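Local coordinates for PA0833-PD protein (Pseudomonas aeruginosa PAO1, PDB 6JFW) that probably binds peptidoglycan through this periplasmic OmpA C-like domain, linking the outer membrane to the cell wall, at residues 65-70 / 133-138. Numbering follows the deposited sequence.
Sequences NTIEIV and VEVNLR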
ATOM      1  N   ASN A  65       8.256 -13.560  -4.056  1.00 20.76           N
ATOM      2  CA  ASN A  65       7.622 -13.143  -2.814  1.00 19.35           C
ATOM      3  C   ASN A  65       6.117 -13.073  -3.022  1.00 19.09           C
ATOM      4  O   ASN A  65       5.628 -13.004  -4.152  1.00 21.05           O
ATOM      5  CB  ASN A  65       8.172 -11.799  -2.303  1.00 17.72           C
ATOM      6  CG  ASN A  65       8.191 -10.715  -3.365  1.00 23.17           C
ATOM      7  OD1 ASN A  65       7.228 -10.530  -4.107  1.00 19.57           O
ATOM      8  ND2 ASN A  65       9.295  -9.979  -3.429  1.00 21.77           N
ATOM      9  N   THR A  66       5.386 -13.123  -1.912  1.00 12.12           N
ATOM     10  CA  THR A  66       3.959 -12.843  -1.928  1.00 19.11           C
ATOM     11  C   THR A  66       3.733 -11.356  -1.729  1.00 14.43           C
ATOM     12  O   THR A  66       4.540 -10.658  -1.109  1.00 17.34           O
ATOM     13  CB  THR A  66       3.206 -13.612  -0.840  1.00 25.96           C
ATOM     14  OG1 THR A  66       3.682 -13.210   0.451  1.00 22.77           O
ATOM     15  CG2 THR A  66       3.378 -15.101  -1.012  1.00 18.91           C
ATOM     16  N   ILE A  67       2.611 -10.877  -2.252  1.00 13.62           N
ATOM     17  CA  ILE A  67       2.249  -9.471  -2.189  1.00 12.57           C
ATOM     18  C   ILE A  67       0.959  -9.364  -1.389  1.00 18.23           C
ATOM     19  O   ILE A  67      -0.075  -9.910  -1.791  1.00 18.70           O
ATOM     20  CB  ILE A  67       2.099  -8.869  -3.594  1.00 15.39           C
ATOM     21  CG1 ILE A  67       3.400  -9.082  -4.372  1.00 19.71           C
ATOM     22  CG2 ILE A  67       1.750  -7.393  -3.510  1.00 15.65           C
ATOM     23  CD1 ILE A  67       3.253  -9.022  -5.871  1.00 22.44           C
ATOM     24  N   GLU A  68       1.033  -8.685  -0.247  1.00 15.96           N
ATOM     25  CA  GLU A  68      -0.100  -8.504   0.650  1.00 13.32           C
ATOM     26  C   GLU A  68      -0.436  -7.022   0.698  1.00 17.33           C
ATOM     27  O   GLU A  68       0.386  -6.212   1.137  1.00 20.76           O
ATOM     28  CB  GLU A  68       0.223  -9.027   2.050  1.00 19.44           C
ATOM     29  CG  GLU A  68      -1.001  -9.363   2.873  1.00 37.84           C
ATOM     30  CD  GLU A  68      -0.835  -9.054   4.348  1.00 43.54           C
ATOM     31  OE1 GLU A  68       0.225  -8.519   4.735  1.00 33.75           O
ATOM     32  OE2 GLU A  68      -1.768  -9.352   5.124  1.00 43.39           O
ATOM     33  N   ILE A  69      -1.635  -6.669   0.248  1.00 12.35           N
ATOM     34  CA  ILE A  69      -2.082  -5.282   0.199  1.00 12.24           C
ATOM     35  C   ILE A  69      -3.084  -5.073   1.324  1.00 17.02           C
ATOM     36  O   ILE A  69      -4.107  -5.763   1.395  1.00 14.42           O
ATOM     37  CB  ILE A  69      -2.687  -4.933  -1.167  1.00 12.90           C
ATOM     38  CG1 ILE A  69      -1.652  -5.191  -2.265  1.00 11.85           C
ATOM     39  CG2 ILE A  69      -3.139  -3.481  -1.190  1.00  8.62           C
ATOM     40  CD1 ILE A  69      -2.241  -5.299  -3.649  1.00 13.55           C
ATOM     41  N   VAL A  70      -2.786  -4.128   2.210  1.00 11.78           N
ATOM     42  CA  VAL A  70      -3.559  -3.923   3.428  1.00 12.96           C
ATOM     43  C   VAL A  70      -3.957  -2.456   3.506  1.00 11.06           C
ATOM     44  O   VAL A  70      -3.094  -1.572   3.453  1.00 13.34           O
ATOM     45  CB  VAL A  70      -2.769  -4.337   4.680  1.00 17.41           C
ATOM     46  CG1 VAL A  70      -3.626  -4.181   5.903  1.00 18.30           C
ATOM     47  CG2 VAL A  70      -2.274  -5.772   4.553  1.00 18.66           C
ATOM     48  N   VAL A 133      -2.396   2.793   2.614  1.00 10.59           N
ATOM     49  CA  VAL A 133      -2.369   1.422   2.123  1.00 11.51           C
ATOM     50  C   VAL A 133      -0.937   0.926   2.240  1.00 14.44           C
ATOM     51  O   VAL A 133       0.005   1.644   1.886  1.00 15.44           O
ATOM     52  CB  VAL A 133      -2.877   1.316   0.674  1.00 13.42           C
ATOM     53  CG1 VAL A 133      -2.508  -0.034   0.077  1.00 14.86           C
ATOM     54  CG2 VAL A 133      -4.382   1.515   0.628  1.00 12.87           C
ATOM     55  N   GLU A 134      -0.773  -0.287   2.759  1.00 14.26           N
ATOM     56  CA  GLU A 134       0.532  -0.906   2.917  1.00 12.40           C
ATOM     57  C   GLU A 134       0.645  -2.107   1.988  1.00 14.91           C
ATOM     58  O   GLU A 134      -0.297  -2.896   1.860  1.00 15.32           O
ATOM     59  CB  GLU A 134       0.764  -1.332   4.371  1.00 15.07           C
ATOM     60  CG  GLU A 134       0.851  -0.153   5.326  1.00 16.88           C
ATOM     61  CD  GLU A 134       1.163  -0.546   6.761  1.00 24.10           C
ATOM     62  OE1 GLU A 134       1.360  -1.749   7.033  1.00 19.62           O
ATOM     63  OE2 GLU A 134       1.231   0.364   7.617  1.00 20.45           O
ATOM     64  N   VAL A 135       1.791  -2.227   1.326  1.00 11.61           N
ATOM     65  CA  VAL A 135       2.110  -3.375   0.484  1.00 13.24           C
ATOM     66  C   VAL A 135       3.259  -4.117   1.147  1.00 16.13           C
ATOM     67  O   VAL A 135       4.387  -3.612   1.200  1.00 17.78           O
ATOM     68  CB  VAL A 135       2.479  -2.961  -0.946  1.00 15.00           C
ATOM     69  CG1 VAL A 135       2.764  -4.199  -1.790  1.00 19.71           C
ATOM     70  CG2 VAL A 135       1.374  -2.126  -1.567  1.00 10.96           C
ATOM     71  N   ASN A 136       2.980  -5.312   1.653  1.00 10.83           N
ATOM     72  CA  ASN A 136       3.992  -6.145   2.286  1.00 13.65           C
ATOM     73  C   ASN A 136       4.481  -7.193   1.295  1.00 18.82           C
ATOM     74  O   ASN A 136       3.675  -7.910   0.691  1.00 16.67           O
ATOM     75  CB  ASN A 136       3.440  -6.818   3.543  1.00 20.50           C
ATOM     76  CG  ASN A 136       2.852  -5.821   4.526  1.00 28.53           C
ATOM     77  OD1 ASN A 136       3.554  -4.948   5.035  1.00 25.54           O
ATOM     78  ND2 ASN A 136       1.560  -5.954   4.803  1.00 25.56           N
ATOM     79  N   LEU A 137       5.799  -7.270   1.124  1.00 13.41           N
ATOM     80  CA  LEU A 137       6.440  -8.262   0.268  1.00 16.27           C
ATOM     81  C   LEU A 137       7.177  -9.246   1.168  1.00 18.47           C
ATOM     82  O   LEU A 137       8.166  -8.886   1.816  1.00 19.65           O
ATOM     83  CB  LEU A 137       7.395  -7.602  -0.726  1.00 15.49           C
ATOM     84  CG  LEU A 137       6.847  -6.516  -1.658  1.00 17.38           C
ATOM     85  CD1 LEU A 137       7.976  -5.880  -2.459  1.00 21.35           C
ATOM     86  CD2 LEU A 137       5.787  -7.076  -2.590  1.00 20.73           C
ATOM     87  N   ARG A 138       6.693 -10.479   1.212  1.00 15.22           N
ATOM     88  CA  ARG A 138       7.255 -11.523   2.038  1.00 18.07           C
ATOM     89  C   ARG A 138       7.910 -12.597   1.191  1.00 16.87           C
ATOM     90  O   ARG A 138       7.253 -13.138   0.294  1.00 17.95           O
ATOM     91  CB  ARG A 138       6.170 -12.146   2.862  1.00 21.16           C
ATOM     92  CG  ARG A 138       6.667 -13.320   3.511  1.00 37.02           C
ATOM     93  CD  ARG A 138       5.685 -13.640   4.500  1.00 42.92           C
ATOM     94  NE  ARG A 138       6.345 -13.475   5.814  1.00 51.17           N
ATOM     95  CZ  ARG A 138       5.737 -13.160   6.934  1.00 60.83           C
ATOM     96  NH1 ARG A 138       4.446 -12.922   6.883  1.00 58.64           N
ATOM     97  NH2 ARG A 138       6.320 -12.954   8.142  1.00 53.33           N
TER
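N136 and E68 face each other across two antiparallel central strands, 65-70 and 133-138, and are joined by backbone and side chain alike. They form a hydrogen-bonded pair: E68 N gives to N136 O at 2.9 Å, and N136 N returns a bond to E68 O at 2.8 Å. Their side chains rise alongside each other from the same face of the sheet, where a third bond runs from N136 ND2 to E68 OE1, also 2.9 Å. That one is more bent (141° at the hydrogen), and the amide nitrogen meets the carboxylate oxygen from above its plane. The pairing suits two partly exposed positions: the amide offers an N-H, the carboxylate accepts it, and the bond restricts the rotation of both ends. In E68, chi1 (-158°) sets CG anti to the backbone N, and a bend at chi2 (-145°) places CD.

V70 has nearly as much surface covered as N136, and more than E68. Its backbone makes two bonds with E134, while its CG2 lies 3.8 Å from N136 ND2, apolar carbon against amide nitrogen. R138 pairs likewise with T66, though R138 N to T66 O is longer, 3.2 Å. T66 OG1 lies 3.6 Å from R138 CB; the exposed, charged end of R138 leads away, to a long, weak ion pair with D26.

The opposite face is apolar. I67 pairs with L137 and I69 with V135, both non-hydrogen-bonded. Beta-branched I67, I69, V133 and V135 suit extended backbone, while leucine's branch at CG lets L137 CD2 reach I67 CG1 (3.6 Å); I69 CG2 lies 3.7 Å from V133 CG1.

In the mixed sheet of this OmpA-like alpha/beta domain, strand 107-111 runs parallel to 65-72 on its outer edge, and strand 26-32 flanks 132-139 antiparallel. Helix 79-99 packs on the apolar face, where A90, A94 and L97 touch I69.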